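Local coordinates for protein GDNF family receptor alpha-3 (Homo sapiens, PDB 2GH0) that binds the growth factor artemin at the cell surface and thereby triggers autophosphorylation and activation of the RET receptor, at residues T52-A57 and G64-P69. Sequence-based numbering, arbitrary orientation.
Sequences TFFEKA and GLLLCP
Phe-53 and Phe-54 present two rings to Leu-65 and Leu-66, and the rings also pack on each other. Phe-53 CD2 sits over the centre of the Phe-54 ring, 3.6 Å above its plane, while Phe-54 CD1 lies in the plane of the Phe-53 ring, at its edge. One face of Phe-53 takes CB of Ala-57, shifted toward the rim. This is hydrophobic packing between the end of helix 43-56 and the end of helix 59-66, a pair joined by a very short link in the first of the two helical, disulfide-rich GDNF/GAS1 domains in this part of the receptor.

Across the contact each ring meets one leucine methyl. CD2 of Leu-65 comes in obliquely at the far end of Phe-53, 3.6 Å from CZ and 3.7 Å from CE2. Phe-53 reaches this methyl because its CG stands anti to the backbone N (chi1 175°), the ring swinging out toward helix 59-66. Phe-54 turns its CG the other way, beside its backbone N (chi1 -69°), which brings CZ round to Leu-66; the two side chains cross at about a right angle.

Three of the four touching residues are buried, and each pair has neighbours of its own, while Ala-62 touches both phenylalanines. Tyr-32 of helix 23-35 packs edge-to-face with Phe-53 and also touches Leu-65; Leu-143 and Ile-146 touch both Phe-54 and Leu-66. Beyond the leucines the chain leaves the helix through an inverse gamma turn centred on Leu-67, and Cys-68 then fastens it to Cys-12 by a disulfide. The Phe-54 pair meets a little less closely than the first, with CZ of Phe-54 4.0 Å from CD2 of Leu-66.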
ATOM      1  N   THR C  52      -8.433  15.845 -33.906  1.00 31.20           N
ATOM      2  CA  THR C  52      -8.190  14.389 -33.707  1.00 30.90           C
ATOM      3  C   THR C  52      -9.492  13.659 -33.521  1.00 30.91           C
ATOM      4  O   THR C  52      -9.679  12.560 -34.067  1.00 31.40           O
ATOM      5  CB  THR C  52      -7.335  14.178 -32.490  1.00 30.79           C
ATOM      6  OG1 THR C  52      -6.082  14.824 -32.754  1.00 32.00           O
ATOM      7  CG2 THR C  52      -7.107  12.701 -32.218  1.00 33.54           C
ATOM      8  N   PHE C  53     -10.409  14.264 -32.771  1.00 29.94           N
ATOM      9  CA  PHE C  53     -11.672  13.579 -32.492  1.00 31.27           C
ATOM     10  C   PHE C  53     -12.395  13.273 -33.802  1.00 32.03           C
ATOM     11  O   PHE C  53     -12.856  12.184 -33.996  1.00 33.86           O
ATOM     12  CB  PHE C  53     -12.630  14.416 -31.584  1.00 30.66           C
ATOM     13  CG  PHE C  53     -13.983  13.748 -31.404  1.00 32.07           C
ATOM     14  CD1 PHE C  53     -14.121  12.734 -30.480  1.00 33.62           C
ATOM     15  CD2 PHE C  53     -15.078  14.099 -32.220  1.00 36.41           C
ATOM     16  CE1 PHE C  53     -15.337  12.057 -30.298  1.00 32.06           C
ATOM     17  CE2 PHE C  53     -16.323  13.446 -32.087  1.00 33.91           C
ATOM     18  CZ  PHE C  53     -16.438  12.398 -31.111  1.00 34.33           C
ATOM     19  N   PHE C  54     -12.579  14.259 -34.682  1.00 32.37           N
ATOM     20  CA  PHE C  54     -13.321  13.996 -35.907  1.00 32.32           C
ATOM     21  C   PHE C  54     -12.507  13.129 -36.896  1.00 33.25           C
ATOM     22  O   PHE C  54     -13.070  12.429 -37.734  1.00 33.74           O
ATOM     23  CB  PHE C  54     -13.806  15.334 -36.528  1.00 31.56           C
ATOM     24  CG  PHE C  54     -14.843  15.962 -35.712  1.00 32.06           C
ATOM     25  CD1 PHE C  54     -14.545  16.983 -34.825  1.00 33.45           C
ATOM     26  CD2 PHE C  54     -16.128  15.422 -35.744  1.00 30.87           C
ATOM     27  CE1 PHE C  54     -15.546  17.502 -34.010  1.00 35.80           C
ATOM     28  CE2 PHE C  54     -17.134  15.913 -34.947  1.00 32.60           C
ATOM     29  CZ  PHE C  54     -16.861  16.926 -34.055  1.00 35.50           C
ATOM     30  N   GLU C  55     -11.204  13.221 -36.819  1.00 32.77           N
ATOM     31  CA  GLU C  55     -10.360  12.379 -37.601  1.00 36.22           C
ATOM     32  C   GLU C  55     -10.432  10.878 -37.230  1.00 36.82           C
ATOM     33  O   GLU C  55     -10.409  10.015 -38.131  1.00 38.00           O
ATOM     34  CB  GLU C  55      -8.936  12.860 -37.452  1.00 36.99           C
ATOM     35  CG  GLU C  55      -8.018  12.135 -38.253  1.00 43.09           C
ATOM     36  CD  GLU C  55      -6.670  12.827 -38.294  1.00 52.48           C
ATOM     37  OE1 GLU C  55      -6.470  13.842 -37.545  1.00 49.58           O
ATOM     38  OE2 GLU C  55      -5.815  12.351 -39.092  1.00 55.12           O
ATOM     39  N   LYS C  56     -10.490  10.596 -35.924  1.00 33.99           N
ATOM     40  CA  LYS C  56     -10.317   9.243 -35.408  1.00 34.19           C
ATOM     41  C   LYS C  56     -11.627   8.530 -35.029  1.00 33.59           C
ATOM     42  O   LYS C  56     -11.710   7.310 -35.139  1.00 30.88           O
ATOM     43  CB  LYS C  56      -9.304   9.220 -34.246  1.00 34.13           C
ATOM     44  CG  LYS C  56      -7.874   9.675 -34.657  1.00 38.51           C
ATOM     45  CD  LYS C  56      -7.313   8.864 -35.788  1.00 41.12           C
ATOM     46  CE  LYS C  56      -5.973   9.452 -36.349  1.00 42.24           C
ATOM     47  NZ  LYS C  56      -5.249   8.342 -37.052  1.00 47.76           N
ATOM     48  N   ALA C  57     -12.639   9.272 -34.612  1.00 33.10           N
ATOM     49  CA  ALA C  57     -13.892   8.667 -34.144  1.00 34.80           C
ATOM     50  C   ALA C  57     -14.638   8.094 -35.350  1.00 36.26           C
ATOM     51  O   ALA C  57     -14.568   8.675 -36.426  1.00 36.30           O
ATOM     52  CB  ALA C  57     -14.767   9.716 -33.484  1.00 35.85           C
ATOM     53  N   GLY C  64     -23.449  11.574 -34.734  1.00 32.51           N
ATOM     54  CA  GLY C  64     -24.488  11.431 -33.699  1.00 32.41           C
ATOM     55  C   GLY C  64     -24.253  12.451 -32.578  1.00 32.77           C
ATOM     56  O   GLY C  64     -25.212  13.073 -32.065  1.00 33.36           O
ATOM     57  N   LEU C  65     -23.000  12.587 -32.202  1.00 32.51           N
ATOM     58  CA  LEU C  65     -22.624  13.457 -31.090  1.00 33.49           C
ATOM     59  C   LEU C  65     -23.035  14.929 -31.416  1.00 33.53           C
ATOM     60  O   LEU C  65     -23.608  15.694 -30.603  1.00 34.47           O
ATOM     61  CB  LEU C  65     -21.096  13.371 -30.914  1.00 33.25           C
ATOM     62  CG  LEU C  65     -20.584  14.256 -29.764  1.00 36.54           C
ATOM     63  CD1 LEU C  65     -21.134  13.785 -28.409  1.00 37.00           C
ATOM     64  CD2 LEU C  65     -19.045  14.423 -29.716  1.00 36.53           C
ATOM     65  N   LEU C  66     -22.674  15.351 -32.608  1.00 33.48           N
ATOM     66  CA  LEU C  66     -22.859  16.776 -32.954  1.00 35.15           C
ATOM     67  C   LEU C  66     -24.146  17.099 -33.670  1.00 33.62           C
ATOM     68  O   LEU C  66     -24.779  18.157 -33.365  1.00 35.88           O
ATOM     69  CB  LEU C  66     -21.645  17.185 -33.788  1.00 35.84           C
ATOM     70  CG  LEU C  66     -21.543  18.706 -34.079  1.00 39.65           C
ATOM     71  CD1 LEU C  66     -21.560  19.496 -32.827  1.00 41.47           C
ATOM     72  CD2 LEU C  66     -20.207  18.975 -34.868  1.00 40.64           C
ATOM     73  N   LEU C  67     -24.603  16.218 -34.568  1.00 32.37           N
ATOM     74  CA  LEU C  67     -25.787  16.479 -35.438  1.00 33.83           C
ATOM     75  C   LEU C  67     -26.971  15.835 -34.832  1.00 35.98           C
ATOM     76  O   LEU C  67     -27.698  15.109 -35.470  1.00 37.06           O
ATOM     77  CB  LEU C  67     -25.587  16.033 -36.895  1.00 33.02           C
ATOM     78  CG  LEU C  67     -24.294  16.578 -37.538  1.00 34.99           C
ATOM     79  CD1 LEU C  67     -24.040  16.118 -38.989  1.00 33.64           C
ATOM     80  CD2 LEU C  67     -24.208  18.103 -37.447  1.00 33.76           C
ATOM     81  N   CYS C  68     -27.206  16.179 -33.570  1.00 37.96           N
ATOM     82  CA  CYS C  68     -28.244  15.474 -32.788  1.00 36.06           C
ATOM     83  C   CYS C  68     -29.508  16.316 -32.803  1.00 36.58           C
ATOM     84  O   CYS C  68     -29.456  17.617 -32.826  1.00 33.37           O
ATOM     85  CB  CYS C  68     -27.738  15.168 -31.361  1.00 37.37           C
ATOM     86  SG  CYS C  68     -27.081  16.629 -30.493  1.00 40.03           S
ATOM     87  N   PRO C  69     -30.661  15.648 -32.881  1.00 36.99           N
ATOM     88  CA  PRO C  69     -31.913  16.380 -33.042  1.00 36.15           C
ATOM     89  C   PRO C  69     -32.494  16.898 -31.708  1.00 37.82           C
ATOM     90  O   PRO C  69     -32.366  16.201 -30.715  1.00 35.79           O
ATOM     91  CB  PRO C  69     -32.842  15.307 -33.630  1.00 37.73           C
ATOM     92  CG  PRO C  69     -32.360  14.039 -33.071  1.00 36.23           C
ATOM     93  CD  PRO C  69     -30.860  14.172 -32.846  1.00 37.50           C
TER